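Side-chain contacts in YfdX protein (Salmonella enterica I, PDB 6A02), which is of uncertain molecular function but has been linked to the response to antibiotic stress and to virulence in Salmonella Typhi: residues K114-I117 / E118-L122; D99-N102 / K103-K107; S58-W61 / N62-V65. One frame throughout, in Å; residues are numbered along the deposited sequence.

Contact 1 (K114-I117 / E118-L122)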
ATOM      1  N   LYS A 114     -10.054  -5.502 -26.732  1.00 21.62           N
ATOM      2  CA  LYS A 114     -11.407  -4.967 -26.619  1.00 21.13           C
ATOM      3  C   LYS A 114     -12.428  -6.079 -26.415  1.00 22.25           C
ATOM      4  O   LYS A 114     -13.328  -5.961 -25.575  1.00 22.72           O
ATOM      5  CB  LYS A 114     -11.738  -4.127 -27.854  1.00 22.93           C
ATOM      6  CG  LYS A 114     -13.196  -3.701 -27.958  1.00 29.81           C
ATOM      7  CD  LYS A 114     -13.496  -2.484 -27.102  1.00 30.52           C
ATOM      8  CE  LYS A 114     -14.943  -2.041 -27.274  1.00 33.80           C
ATOM      9  NZ  LYS A 114     -15.204  -1.498 -28.641  1.00 37.38           N
ATOM     10  N   GLY A 115     -12.304  -7.169 -27.171  1.00 19.66           N
ATOM     11  CA  GLY A 115     -13.199  -8.293 -26.975  1.00 20.75           C
ATOM     12  C   GLY A 115     -13.062  -8.925 -25.605  1.00 19.41           C
ATOM     13  O   GLY A 115     -14.041  -9.438 -25.056  1.00 19.01           O
ATOM     14  N   THR A 116     -11.848  -8.905 -25.039  1.00 17.18           N
ATOM     15  CA  THR A 116     -11.646  -9.415 -23.685  1.00 17.02           C
ATOM     16  C   THR A 116     -12.403  -8.565 -22.673  1.00 17.46           C
ATOM     17  O   THR A 116     -13.138  -9.092 -21.827  1.00 15.15           O
ATOM     18  CB  THR A 116     -10.150  -9.441 -23.362  1.00 16.81           C
ATOM     19  OG1 THR A 116      -9.490 -10.329 -24.271  1.00 18.14           O
ATOM     20  CG2 THR A 116      -9.916  -9.916 -21.933  1.00 19.12           C
ATOM     21  N   ILE A 117     -12.242  -7.243 -22.756  1.00 16.74           N
ATOM     22  CA  ILE A 117     -12.952  -6.341 -21.852  1.00 17.05           C
ATOM     23  C   ILE A 117     -14.455  -6.543 -21.967  1.00 18.39           C
ATOM     24  O   ILE A 117     -15.171  -6.607 -20.958  1.00 17.37           O
ATOM     25  CB  ILE A 117     -12.538  -4.881 -22.118  1.00 21.11           C
ATOM     26  CG1 ILE A 117     -11.023  -4.721 -21.961  1.00 24.63           C
ATOM     27  CG2 ILE A 117     -13.292  -3.930 -21.200  1.00 20.21           C
ATOM     28  CD1 ILE A 117     -10.492  -5.219 -20.626  1.00 22.34           C
ATOM     29  N   GLU A 118     -14.958  -6.678 -23.195  1.00 20.19           N
ATOM     30  CA  GLU A 118     -16.400  -6.805 -23.373  1.00 21.22           C
ATOM     31  C   GLU A 118     -16.911  -8.154 -22.872  1.00 18.21           C
ATOM     32  O   GLU A 118     -17.974  -8.222 -22.241  1.00 19.16           O
ATOM     33  CB  GLU A 118     -16.784  -6.532 -24.828  1.00 22.67           C
ATOM     34  CG  GLU A 118     -16.742  -5.039 -25.188  1.00 27.56           C
ATOM     35  CD  GLU A 118     -17.508  -4.154 -24.192  1.00 30.83           C
ATOM     36  OE1 GLU A 118     -18.667  -4.485 -23.850  1.00 36.59           O
ATOM     37  OE2 GLU A 118     -16.948  -3.125 -23.749  1.00 35.00           O
ATOM     38  N   ALA A 119     -16.162  -9.233 -23.117  1.00 15.82           N
ATOM     39  CA  ALA A 119     -16.568 -10.535 -22.592  1.00 19.50           C
ATOM     40  C   ALA A 119     -16.521 -10.557 -21.068  1.00 17.75           C
ATOM     41  O   ALA A 119     -17.383 -11.165 -20.418  1.00 17.63           O
ATOM     42  CB  ALA A 119     -15.693 -11.646 -23.175  1.00 18.22           C
ATOM     43  N   LEU A 120     -15.519  -9.901 -20.475  1.00 16.00           N
ATOM     44  CA  LEU A 120     -15.452  -9.855 -19.019  1.00 15.99           C
ATOM     45  C   LEU A 120     -16.634  -9.097 -18.430  1.00 17.26           C
ATOM     46  O   LEU A 120     -17.148  -9.468 -17.366  1.00 15.41           O
ATOM     47  CB  LEU A 120     -14.115  -9.270 -18.562  1.00 14.18           C
ATOM     48  CG  LEU A 120     -12.937 -10.235 -18.743  1.00 13.86           C
ATOM     49  CD1 LEU A 120     -11.623  -9.544 -18.420  1.00 15.69           C
ATOM     50  CD2 LEU A 120     -13.111 -11.475 -17.881  1.00 15.19           C
ATOM     51  N   LYS A 121     -17.087  -8.040 -19.114  1.00 15.51           N
ATOM     52  CA  LYS A 121     -18.277  -7.321 -18.662  1.00 20.36           C
ATOM     53  C   LYS A 121     -19.486  -8.246 -18.609  1.00 20.14           C
ATOM     54  O   LYS A 121     -20.273  -8.200 -17.657  1.00 21.36           O
ATOM     55  CB  LYS A 121     -18.556  -6.128 -19.575  1.00 20.52           C
ATOM     56  CG  LYS A 121     -17.631  -4.945 -19.387  1.00 25.30           C
ATOM     57  CD  LYS A 121     -18.077  -3.782 -20.269  1.00 26.79           C
ATOM     58  CE  LYS A 121     -17.057  -2.660 -20.280  1.00 28.53           C
ATOM     59  NZ  LYS A 121     -17.485  -1.551 -21.179  1.00 35.75           N
ATOM     60  N   LEU A 122     -19.643  -9.109 -19.618  1.00 20.60           N
ATOM     61  CA  LEU A 122     -20.729 -10.080 -19.582  1.00 21.46           C
ATOM     62  C   LEU A 122     -20.580 -11.061 -18.430  1.00 22.56           C
ATOM     63  O   LEU A 122     -21.583 -11.611 -17.962  1.00 25.12           O
ATOM     64  CB  LEU A 122     -20.815 -10.826 -20.914  1.00 23.18           C
ATOM     65  CG  LEU A 122     -21.196  -9.988 -22.134  1.00 25.76           C
ATOM     66  CD1 LEU A 122     -21.339 -10.886 -23.356  1.00 29.81           C
ATOM     67  CD2 LEU A 122     -22.477  -9.205 -21.890  1.00 29.41           C
TER

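Contact 2 (D99-N102 / K103-K107)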
ATOM      1  N   ASP A  99     -19.631 -19.897 -18.224  1.00 30.48           N
ATOM      2  CA  ASP A  99     -19.772 -19.741 -19.666  1.00 28.49           C
ATOM      3  C   ASP A  99     -19.251 -18.387 -20.128  1.00 29.84           C
ATOM      4  O   ASP A  99     -18.650 -18.275 -21.203  1.00 28.57           O
ATOM      5  CB  ASP A  99     -21.234 -19.939 -20.077  1.00 36.11           C
ATOM      6  CG  ASP A  99     -21.775 -21.301 -19.670  1.00 37.94           C
ATOM      7  OD1 ASP A  99     -20.958 -22.212 -19.416  1.00 39.80           O
ATOM      8  OD2 ASP A  99     -23.014 -21.463 -19.603  1.00 40.72           O
ATOM      9  N   ALA A 100     -19.457 -17.344 -19.319  1.00 26.88           N
ATOM     10  CA  ALA A 100     -18.968 -16.024 -19.696  1.00 27.09           C
ATOM     11  C   ALA A 100     -17.447 -15.940 -19.589  1.00 22.32           C
ATOM     12  O   ALA A 100     -16.793 -15.302 -20.423  1.00 19.43           O
ATOM     13  CB  ALA A 100     -19.644 -14.960 -18.832  1.00 23.76           C
ATOM     14  N   ILE A 101     -16.869 -16.578 -18.570  1.00 23.02           N
ATOM     15  CA  ILE A 101     -15.414 -16.585 -18.435  1.00 20.73           C
ATOM     16  C   ILE A 101     -14.776 -17.374 -19.572  1.00 25.05           C
ATOM     17  O   ILE A 101     -13.729 -16.985 -20.104  1.00 20.42           O
ATOM     18  CB  ILE A 101     -15.001 -17.100 -17.045  1.00 21.21           C
ATOM     19  CG1 ILE A 101     -15.336 -16.060 -15.970  1.00 18.43           C
ATOM     20  CG2 ILE A 101     -13.516 -17.414 -17.018  1.00 20.83           C
ATOM     21  CD1 ILE A 101     -14.675 -14.707 -16.193  1.00 20.27           C
ATOM     22  N   ASN A 102     -15.408 -18.477 -19.979  1.00 26.16           N
ATOM     23  CA  ASN A 102     -14.876 -19.261 -21.088  1.00 25.67           C
ATOM     24  C   ASN A 102     -14.773 -18.431 -22.361  1.00 21.15           C
ATOM     25  O   ASN A 102     -13.812 -18.571 -23.125  1.00 24.79           O
ATOM     26  CB  ASN A 102     -15.734 -20.502 -21.318  1.00 28.59           C
ATOM     27  CG  ASN A 102     -15.293 -21.290 -22.532  1.00 31.02           C
ATOM     28  OD1 ASN A 102     -14.240 -21.933 -22.521  1.00 34.20           O
ATOM     29  ND2 ASN A 102     -16.091 -21.235 -23.595  1.00 31.89           N
ATOM     30  N   LYS A 103     -15.746 -17.548 -22.602  1.00 23.36           N
ATOM     31  CA  LYS A 103     -15.666 -16.693 -23.782  1.00 22.62           C
ATOM     32  C   LYS A 103     -14.588 -15.622 -23.616  1.00 22.79           C
ATOM     33  O   LYS A 103     -13.914 -15.248 -24.585  1.00 22.43           O
ATOM     34  CB  LYS A 103     -17.039 -16.083 -24.079  1.00 22.92           C
ATOM     35  CG  LYS A 103     -16.991 -14.938 -25.052  1.00 24.56           C
ATOM     36  CD  LYS A 103     -18.338 -14.236 -25.150  1.00 31.30           C
ATOM     37  CE  LYS A 103     -18.317 -13.216 -26.257  1.00 34.08           C
ATOM     38  NZ  LYS A 103     -18.315 -11.850 -25.671  1.00 36.04           N
ATOM     39  N   ALA A 104     -14.408 -15.110 -22.396  1.00 21.09           N
ATOM     40  CA  ALA A 104     -13.326 -14.161 -22.162  1.00 20.27           C
ATOM     41  C   ALA A 104     -11.972 -14.795 -22.456  1.00 16.13           C
ATOM     42  O   ALA A 104     -11.080 -14.147 -23.016  1.00 17.63           O
ATOM     43  CB  ALA A 104     -13.385 -13.651 -20.722  1.00 19.65           C
ATOM     44  N   ASN A 105     -11.813 -16.068 -22.093  1.00 17.09           N
ATOM     45  CA  ASN A 105     -10.551 -16.763 -22.337  1.00 18.81           C
ATOM     46  C   ASN A 105     -10.250 -16.874 -23.828  1.00 20.12           C
ATOM     47  O   ASN A 105      -9.089 -16.778 -24.244  1.00 20.04           O
ATOM     48  CB  ASN A 105     -10.583 -18.133 -21.665  1.00 19.38           C
ATOM     49  CG  ASN A 105     -10.377 -18.040 -20.167  1.00 15.45           C
ATOM     50  OD1 ASN A 105      -9.752 -17.093 -19.687  1.00 18.22           O
ATOM     51  ND2 ASN A 105     -10.881 -19.019 -19.426  1.00 14.34           N
ATOM     52  N   GLN A 106     -11.286 -17.050 -24.652  1.00 20.82           N
ATOM     53  CA  GLN A 106     -11.079 -17.124 -26.096  1.00 18.06           C
ATOM     54  C   GLN A 106     -10.550 -15.808 -26.655  1.00 18.65           C
ATOM     55  O   GLN A 106      -9.646 -15.799 -27.500  1.00 22.06           O
ATOM     56  CB  GLN A 106     -12.384 -17.524 -26.786  1.00 23.79           C
ATOM     57  CG  GLN A 106     -12.315 -17.531 -28.303  1.00 25.57           C
ATOM     58  CD  GLN A 106     -11.426 -18.633 -28.843  1.00 31.84           C
ATOM     59  OE1 GLN A 106     -11.259 -19.681 -28.212  1.00 35.25           O
ATOM     60  NE2 GLN A 106     -10.849 -18.404 -30.019  1.00 30.83           N
ATOM     61  N   LYS A 107     -11.091 -14.680 -26.188  1.00 16.51           N
ATOM     62  CA  LYS A 107     -10.625 -13.385 -26.671  1.00 19.24           C
ATOM     63  C   LYS A 107      -9.180 -13.118 -26.262  1.00 20.87           C
ATOM     64  O   LYS A 107      -8.407 -12.544 -27.039  1.00 22.49           O
ATOM     65  CB  LYS A 107     -11.548 -12.282 -26.160  1.00 19.26           C
ATOM     66  CG  LYS A 107     -12.987 -12.461 -26.599  1.00 22.49           C
ATOM     67  CD  LYS A 107     -13.091 -12.493 -28.119  1.00 25.03           C
ATOM     68  CE  LYS A 107     -14.537 -12.632 -28.561  1.00 30.54           C
ATOM     69  NZ  LYS A 107     -14.640 -12.734 -30.045  1.00 35.38           N
TER

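Contact 3 (S58-W61 / N62-V65)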
ATOM      1  N   SER A  58      20.477   7.379 -25.301  1.00 20.22           N
ATOM      2  CA  SER A  58      19.952   6.589 -26.405  1.00 20.40           C
ATOM      3  C   SER A  58      18.479   6.253 -26.237  1.00 22.59           C
ATOM      4  O   SER A  58      17.856   5.748 -27.179  1.00 21.42           O
ATOM      5  CB  SER A  58      20.783   5.316 -26.608  1.00 26.56           C
ATOM      6  OG  SER A  58      20.506   4.334 -25.624  1.00 25.75           O
ATOM      7  N   THR A  59      17.905   6.541 -25.072  1.00 18.78           N
ATOM      8  CA  THR A  59      16.490   6.330 -24.836  1.00 18.75           C
ATOM      9  C   THR A  59      15.704   7.567 -25.247  1.00 15.37           C
ATOM     10  O   THR A  59      16.087   8.699 -24.940  1.00 16.87           O
ATOM     11  CB  THR A  59      16.261   6.034 -23.353  1.00 15.75           C
ATOM     12  OG1 THR A  59      16.929   4.812 -23.021  1.00 18.43           O
ATOM     13  CG2 THR A  59      14.764   5.894 -23.051  1.00 16.66           C
ATOM     14  N   ASP A  60      14.600   7.341 -25.950  1.00 12.74           N
ATOM     15  CA  ASP A  60      13.679   8.408 -26.330  1.00 11.66           C
ATOM     16  C   ASP A  60      12.634   8.507 -25.227  1.00 12.95           C
ATOM     17  O   ASP A  60      11.624   7.800 -25.229  1.00 14.32           O
ATOM     18  CB  ASP A  60      13.049   8.090 -27.678  1.00 15.06           C
ATOM     19  CG  ASP A  60      12.047   9.135 -28.118  1.00 14.57           C
ATOM     20  OD1 ASP A  60      11.856  10.150 -27.413  1.00 13.05           O
ATOM     21  OD2 ASP A  60      11.427   8.928 -29.176  1.00 14.30           O
ATOM     22  N   TRP A  61      12.874   9.417 -24.284  1.00 11.48           N
ATOM     23  CA  TRP A  61      12.012   9.508 -23.110  1.00 11.39           C
ATOM     24  C   TRP A  61      10.605   9.987 -23.442  1.00 13.32           C
ATOM     25  O   TRP A  61       9.676   9.720 -22.670  1.00 12.55           O
ATOM     26  CB  TRP A  61      12.697  10.360 -22.035  1.00 13.41           C
ATOM     27  CG  TRP A  61      13.919   9.667 -21.529  1.00 15.18           C
ATOM     28  CD1 TRP A  61      15.219   9.921 -21.868  1.00 14.47           C
ATOM     29  CD2 TRP A  61      13.952   8.554 -20.630  1.00 15.12           C
ATOM     30  NE1 TRP A  61      16.060   9.040 -21.227  1.00 15.88           N
ATOM     31  CE2 TRP A  61      15.305   8.194 -20.453  1.00 16.05           C
ATOM     32  CE3 TRP A  61      12.964   7.831 -19.945  1.00 13.64           C
ATOM     33  CZ2 TRP A  61      15.694   7.140 -19.625  1.00 16.54           C
ATOM     34  CZ3 TRP A  61      13.357   6.785 -19.123  1.00 13.36           C
ATOM     35  CH2 TRP A  61      14.703   6.453 -18.967  1.00 14.11           C
ATOM     36  N   ASN A  62      10.413  10.662 -24.580  1.00 12.56           N
ATOM     37  CA  ASN A  62       9.073  11.071 -24.987  1.00 13.35           C
ATOM     38  C   ASN A  62       8.125   9.886 -25.099  1.00 10.95           C
ATOM     39  O   ASN A  62       6.914  10.044 -24.905  1.00 13.39           O
ATOM     40  CB  ASN A  62       9.116  11.773 -26.352  1.00 14.48           C
ATOM     41  CG  ASN A  62       9.985  13.012 -26.360  1.00 18.22           C
ATOM     42  OD1 ASN A  62       9.628  14.036 -25.778  1.00 20.53           O
ATOM     43  ND2 ASN A  62      11.125  12.933 -27.041  1.00 17.27           N
ATOM     44  N   LEU A  63       8.652   8.700 -25.416  1.00 11.69           N
ATOM     45  CA  LEU A  63       7.801   7.534 -25.643  1.00 13.56           C
ATOM     46  C   LEU A  63       7.018   7.128 -24.402  1.00 13.40           C
ATOM     47  O   LEU A  63       5.974   6.476 -24.526  1.00 12.96           O
ATOM     48  CB  LEU A  63       8.648   6.343 -26.092  1.00 13.77           C
ATOM     49  CG  LEU A  63       9.409   6.528 -27.410  1.00 15.42           C
ATOM     50  CD1 LEU A  63      10.221   5.284 -27.721  1.00 19.27           C
ATOM     51  CD2 LEU A  63       8.427   6.831 -28.520  1.00 18.59           C
ATOM     52  N   TYR A  64       7.490   7.498 -23.211  1.00 10.88           N
ATOM     53  CA  TYR A  64       6.915   7.007 -21.964  1.00 11.48           C
ATOM     54  C   TYR A  64       6.068   8.044 -21.248  1.00 11.96           C
ATOM     55  O   TYR A  64       5.505   7.743 -20.191  1.00 11.06           O
ATOM     56  CB  TYR A  64       8.030   6.518 -21.037  1.00 11.12           C
ATOM     57  CG  TYR A  64       9.042   5.665 -21.752  1.00 10.69           C
ATOM     58  CD1 TYR A  64       8.736   4.369 -22.139  1.00 10.76           C
ATOM     59  CD2 TYR A  64      10.301   6.163 -22.057  1.00 13.51           C
ATOM     60  CE1 TYR A  64       9.670   3.587 -22.811  1.00 13.64           C
ATOM     61  CE2 TYR A  64      11.240   5.393 -22.718  1.00 15.66           C
ATOM     62  CZ  TYR A  64      10.919   4.111 -23.091  1.00 16.41           C
ATOM     63  OH  TYR A  64      11.851   3.342 -23.753  1.00 20.49           O
ATOM     64  N   VAL A  65       5.945   9.244 -21.809  1.00 11.56           N
ATOM     65  CA  VAL A  65       5.290  10.345 -21.119  1.00 13.07           C
ATOM     66  C   VAL A  65       3.779  10.144 -21.105  1.00 15.51           C
ATOM     67  O   VAL A  65       3.163   9.787 -22.119  1.00 14.63           O
ATOM     68  CB  VAL A  65       5.687  11.670 -21.791  1.00 13.12           C
ATOM     69  CG1 VAL A  65       4.813  12.805 -21.310  1.00 15.30           C
ATOM     70  CG2 VAL A  65       7.152  11.969 -21.527  1.00 14.47           C
TER
HETATM   71  O   HOH W   1      13.529   4.385 -26.418  1.00 25.13           O

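Contact 1 (K114-I117 / E118-L122)
E118 lays its CG alongside the aliphatic end of K114, one turn earlier in helix 113-122, with K114 CE 4.1 Å from E118 CG and both chains running the same way. This helix is the second arm of an antiparallel helical hairpin whose first arm is helix 94-109. The E118 carboxylate looks past K114, whose NZ stays 5.4 Å from E118 OE2, and settles on K121 instead: K121 NZ forms a salt bridge to E118 OE2 at 3.1 Å, arriving on the syn side of the carboxylate and 17° out of its plane. The extended K121 chain also carries its CE to within 4.1 Å of the I117 methyl CG2, so the lysine skirts that methyl on its way to the acid.

The helix face that meets the other arm is quite different. T116 and L120 run side by side, CG2 of T116 lying 3.9 Å from CD1 of L120. The T116 hydroxyl stands beside its own backbone N (chi1 -62°), facing the preceding turn, where OG1 bonds to D112 O. L120 also packs on A104 of helix 94-109 and on Y156 of a second subunit. Beneath these side chains the backbone bonds are regular, and the L120 CG sits 3.3 Å from T116 O, the same carbonyl oxygen that accepts from L120 N at 2.9 Å.

Contact 2 (D99-N102 / K103-K107)
K103, N102 and I101 carry most of this contact, which spans about two and a half turns of helix 94-109, the first arm of an antiparallel helical hairpin. The CB of K103 lies 3.7 Å from A100 O, the carbonyl oxygen one turn back. From there the aliphatic chain heads for the second arm, where it packs on A119 and L122 of helix 113-122.

N102 turns to another side of the helix. Its CG is anti to N (chi1 175°), which swings the amide toward the chain ahead and brings N102 ND2 to 3.8 Å from K103 N, an approach rather than a bond. D99, N102 and K103 are exposed, whereas I101 and N105 are buried, and the backbone bonds vary in length along with this: K103 N reaches D99 O only weakly at 3.3 Å, and Q106 N reaches N102 O equally weakly, while A104 N binds A100 O at 3.1 Å and N105 N binds I101 O at 2.9 Å.

I101 meets N105 on the buried side. The N105 side chain passes slantwise across the CG2 branch of I101, because its CG stands beside the backbone N (chi1 -76°) and close to the I101 carbonyl. Its amide is spoken for across the subunit boundary, OD1 accepting from Y156 N and ND2 giving to Q157 OE1, both of a second subunit. That same N105 ND2 rests 3.9 Å from the I101 methyl CG2.

Contact 3 (S58-W61 / N62-V65)
D60 OD1 is gripped twice by N62, at 2.9 Å from the side-chain ND2 and, more weakly, at 3.2 Å from the backbone N. The backbone bond closes an Asx turn at the start of the short 3-10 segment that leads into strand 65-66. The D60 CG stands anti to its N (chi1 178°), and this throws the carboxylate forward over the turn. The N62 amide comes nearly along the C-O axis of OD1, its plane turned 76° against that of the carboxylate. The other oxygen, OD2, rests against the branch point of L63, 3.6 Å from L63 CG.

Two backbone bonds of the 3-10 pattern follow: L63 N to D60 O at 3.1 Å and Y64 N to W61 O at 3.2 Å. Each donor stands well above the plane of its carbonyl, in keeping with the tight winding of a 3-10 turn.

On the inner side of the turn a methyl is wedged between two rings. T59 CG2 lies over the face of the W61 indole and meets the Y64 ring at its edge, 3.6 Å from Y64 CE2. The two rings touch obliquely, their planes 61° apart, with W61 CE3 3.8 Å from Y64 CD2. Both pack on I79 of strand 77-89; W61 also makes a cation-pi contact with R140, and its NE1 bonds to D56 O. A water links the start of the turn to its end, accepting from D60 N at 3.2 Å and touching Y64 OH in a weak bond.

How the contacts relate
Contacts 1 and 2 are the two arms of one helical hairpin, their centres about 8 Å apart. They meet where A119 and L120 press on A104 and where T116 meets K107. Both are partly buried, and both offer residues to a second subunit, L120 by packing and N105 by hydrogen bonds. They differ in chemistry: contact 1 has a salt bridge, contact 2 none, and two of its backbone bonds are weak. Contact 3 lies at the surface, its centre 31 Å and 36 Å from those of contacts 1 and 2, and touches no other chain of the assembly. There a carboxylate, the 3-10 backbone bonds and a methyl set against two aromatic rings do most of the holding.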